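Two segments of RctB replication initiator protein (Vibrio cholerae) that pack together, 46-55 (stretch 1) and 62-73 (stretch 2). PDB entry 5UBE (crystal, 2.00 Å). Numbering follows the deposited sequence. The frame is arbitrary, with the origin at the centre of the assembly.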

# COMPACT_ATOMS: atom_id res chain seq x y z
N GLU A 46 -5.71 -8.89 -5.26
CA GLU A 46 -5.99 -9.27 -3.87
C GLU A 46 -5.38 -8.28 -2.89
O GLU A 46 -6.06 -7.79 -1.98
CB GLU A 46 -5.44 -10.67 -3.60
CG GLU A 46 -6.24 -11.83 -4.16
CD GLU A 46 -5.57 -13.17 -3.88
OE1 GLU A 46 -4.41 -13.16 -3.39
OE2 GLU A 46 -6.19 -14.22 -4.14
N LEU A 47 -4.07 -8.02 -3.01
CA LEU A 47 -3.44 -7.01 -2.18
C LEU A 47 -4.16 -5.67 -2.30
O LEU A 47 -4.46 -5.03 -1.28
CB LEU A 47 -1.97 -6.86 -2.57
CG LEU A 47 -1.25 -5.73 -1.82
CD1 LEU A 47 -1.11 -6.12 -0.37
CD2 LEU A 47 0.10 -5.39 -2.43
N LEU A 48 -4.47 -5.22 -3.53
CA LEU A 48 -5.10 -3.91 -3.72
C LEU A 48 -6.45 -3.84 -3.02
O LEU A 48 -6.75 -2.87 -2.32
CB LEU A 48 -5.24 -3.58 -5.21
CG LEU A 48 -3.93 -3.66 -6.00
CD1 LEU A 48 -4.14 -3.11 -7.39
CD2 LEU A 48 -2.79 -2.94 -5.28
N ASN A 49 -7.29 -4.87 -3.21
CA ASN A 49 -8.58 -4.90 -2.54
C ASN A 49 -8.42 -4.84 -1.02
O ASN A 49 -9.23 -4.20 -0.33
CB ASN A 49 -9.36 -6.15 -2.94
CG ASN A 49 -9.94 -6.05 -4.34
OD1 ASN A 49 -10.04 -4.96 -4.89
ND2 ASN A 49 -10.34 -7.19 -4.91
N LEU A 50 -7.40 -5.51 -0.49
CA LEU A 50 -7.18 -5.52 0.95
C LEU A 50 -6.86 -4.13 1.47
O LEU A 50 -7.45 -3.67 2.46
CB LEU A 50 -6.05 -6.48 1.29
CG LEU A 50 -5.92 -6.96 2.73
CD1 LEU A 50 -7.13 -7.80 3.13
CD2 LEU A 50 -4.63 -7.76 2.87
N ILE A 51 -5.89 -3.45 0.84
CA ILE A 51 -5.57 -2.07 1.18
C ILE A 51 -6.82 -1.21 1.16
O ILE A 51 -7.11 -0.46 2.10
CB ILE A 51 -4.50 -1.52 0.22
CG1 ILE A 51 -3.18 -2.29 0.36
CG2 ILE A 51 -4.34 0.01 0.42
CD1 ILE A 51 -2.32 -2.25 -0.88
N SER A 52 -7.57 -1.27 0.05
CA SER A 52 -8.79 -0.47 -0.06
C SER A 52 -9.74 -0.76 1.09
O SER A 52 -10.17 0.16 1.80
CB SER A 52 -9.45 -0.77 -1.41
OG SER A 52 -10.63 0.00 -1.57
N LEU A 53 -10.06 -2.03 1.32
CA LEU A 53 -11.04 -2.36 2.35
C LEU A 53 -10.54 -1.98 3.74
O LEU A 53 -11.30 -1.44 4.56
CB LEU A 53 -11.38 -3.85 2.27
CG LEU A 53 -12.50 -4.42 3.14
CD1 LEU A 53 -13.20 -5.56 2.42
CD2 LEU A 53 -11.96 -4.90 4.48
N ARG A 54 -9.27 -2.24 4.04
CA ARG A 54 -8.73 -1.84 5.33
C ARG A 54 -8.67 -0.32 5.48
O ARG A 54 -8.74 0.19 6.61
CB ARG A 54 -7.34 -2.46 5.53
CG ARG A 54 -6.66 -2.11 6.85
CD ARG A 54 -7.54 -2.51 8.04
NE ARG A 54 -6.93 -2.22 9.33
CZ ARG A 54 -6.86 -1.00 9.87
NH1 ARG A 54 -7.36 0.06 9.22
NH2 ARG A 54 -6.29 -0.84 11.06
N GLY A 55 -8.55 0.41 4.37
CA GLY A 55 -8.53 1.87 4.42
C GLY A 55 -9.83 2.47 4.90
O GLY A 55 -9.83 3.60 5.41
N LEU A 62 -3.46 6.21 6.35
CA LEU A 62 -2.49 5.17 6.03
C LEU A 62 -3.05 3.80 6.39
O LEU A 62 -3.97 3.68 7.21
CB LEU A 62 -1.16 5.38 6.77
CG LEU A 62 -0.57 6.78 6.77
CD1 LEU A 62 0.42 6.95 7.91
CD2 LEU A 62 0.10 7.09 5.42
N VAL A 63 -2.47 2.79 5.74
CA VAL A 63 -2.65 1.37 6.06
C VAL A 63 -1.26 0.74 6.04
O VAL A 63 -0.49 0.97 5.12
CB VAL A 63 -3.57 0.66 5.04
CG1 VAL A 63 -3.56 -0.84 5.28
CG2 VAL A 63 -4.98 1.21 5.13
N SER A 64 -0.93 -0.05 7.06
CA SER A 64 0.41 -0.62 7.10
C SER A 64 0.35 -2.08 6.66
O SER A 64 -0.71 -2.70 6.64
CB SER A 64 1.00 -0.50 8.51
OG SER A 64 0.24 -1.23 9.43
N THR A 65 1.51 -2.63 6.27
CA THR A 65 1.58 -4.07 6.00
C THR A 65 1.22 -4.88 7.24
O THR A 65 0.62 -5.96 7.13
CB THR A 65 2.97 -4.46 5.46
OG1 THR A 65 4.00 -3.98 6.33
CG2 THR A 65 3.18 -3.85 4.12
N THR A 66 1.51 -4.36 8.44
CA THR A 66 1.12 -5.07 9.66
C THR A 66 -0.40 -5.19 9.74
O THR A 66 -0.94 -6.26 10.04
CB THR A 66 1.68 -4.37 10.90
OG1 THR A 66 3.10 -4.61 10.97
CG2 THR A 66 1.02 -4.91 12.19
N GLU A 67 -1.11 -4.10 9.45
CA GLU A 67 -2.57 -4.14 9.45
C GLU A 67 -3.09 -5.05 8.34
O GLU A 67 -4.14 -5.68 8.50
CB GLU A 67 -3.13 -2.71 9.31
CG GLU A 67 -2.74 -1.78 10.47
CD GLU A 67 -3.22 -0.34 10.31
OE1 GLU A 67 -3.17 0.20 9.19
OE2 GLU A 67 -3.65 0.27 11.31
N LEU A 68 -2.38 -5.13 7.22
CA LEU A 68 -2.79 -6.02 6.14
C LEU A 68 -2.71 -7.48 6.57
O LEU A 68 -3.63 -8.27 6.30
CB LEU A 68 -1.94 -5.79 4.89
CG LEU A 68 -2.16 -4.44 4.18
CD1 LEU A 68 -1.42 -4.40 2.86
CD2 LEU A 68 -3.64 -4.14 3.95
N ILE A 69 -1.61 -7.86 7.22
CA ILE A 69 -1.50 -9.21 7.79
C ILE A 69 -2.70 -9.50 8.68
O ILE A 69 -3.41 -10.50 8.50
CB ILE A 69 -0.18 -9.36 8.56
CG1 ILE A 69 1.00 -9.31 7.58
CG2 ILE A 69 -0.17 -10.66 9.38
CD1 ILE A 69 2.34 -9.08 8.27
N ASP A 70 -2.96 -8.61 9.64
CA ASP A 70 -4.06 -8.83 10.57
C ASP A 70 -5.41 -8.90 9.86
O ASP A 70 -6.31 -9.63 10.31
CB ASP A 70 -4.05 -7.73 11.64
CG ASP A 70 -2.82 -7.82 12.55
OD1 ASP A 70 -1.89 -8.62 12.24
OD2 ASP A 70 -2.78 -7.10 13.57
N ALA A 71 -5.58 -8.19 8.74
CA ALA A 71 -6.84 -8.24 8.01
C ALA A 71 -7.09 -9.60 7.36
O ALA A 71 -8.24 -9.95 7.10
CB ALA A 71 -6.88 -7.15 6.93
N THR A 72 -6.03 -10.35 7.04
CA THR A 72 -6.19 -11.71 6.53
C THR A 72 -6.15 -12.76 7.65
O THR A 72 -6.07 -13.96 7.35
CB THR A 72 -5.10 -12.05 5.50
OG1 THR A 72 -3.85 -12.27 6.17
CG2 THR A 72 -4.96 -10.93 4.48
N ASP A 73 -6.20 -12.34 8.91
CA ASP A 73 -6.05 -13.26 10.04
C ASP A 73 -4.77 -14.08 9.92
O ASP A 73 -4.72 -15.26 10.28
CB ASP A 73 -7.27 -14.19 10.17
CG ASP A 73 -8.48 -13.48 10.72
OD1 ASP A 73 -8.32 -12.70 11.68
OD2 ASP A 73 -9.60 -13.70 10.19
O HOH W 1 -6.09 -4.81 10.32

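This contact is a helix packing against a strand-helix unit, in which one leucine knob fills a largely apolar hole and the two stretches are joined by a salt bridge, an example of how nonpolar shape and polar chemistry share a modest interface of 477 Å². Stretch 1 is helical; stretch 2 runs as a short strand, 62-64, and then turns into helix 65-71. The two helix axes cross nearly at right angles, at 98°, and approach to 10.1 Å, while the strand axis comes closer, to 8.5 Å at 126°. The backbones draw near at two points: Leu-50 CA lies 6.8 Å from Leu-68 CA, and Gly-55 CA lies 6.1 Å from Val-63 CA.

The knob is Leu-68, whose side chain sits among Leu-47, Leu-50, Ile-51 and Arg-54. Its CA-to-CB bond points sideways, yet the end of the side chain comes nearer: CD1 of Leu-68 lies 3.7 Å from both Leu-47 CD1 and Ile-51 CG1, while its CD2 lies 3.8 Å from Leu-50 CG. These are van der Waals distances, as expected where apolar side chains pack out of water. Leu-50 extends the apolar surface, with its CD1 3.9 Å from Ala-71 CB and its CD2 3.6 Å from Thr-72 CG2.

Arg-54 serves two chemistries. Its aliphatic CG packs 3.7 Å from Val-63 CG1, whereas its NH2 forms a salt bridge with Glu-67 OE2 at 2.9 Å. A water also bridges the two residues, accepting from Arg-54 NE (2.9 Å) and donating to the backbone O of Glu-67 (2.8 Å). Glu-67 is itself tied to Ser-64: its OE1 accepts from Ser-64 N at 3.1 Å, and its N donates to Ser-64 OG at 3.2 Å, capping the helix. The same carboxylate thus bonds at its own helix start and reaches across to the arginine.

Beside the strand, Gly-55 CA comes within 3.7 Å of Val-63 CG2.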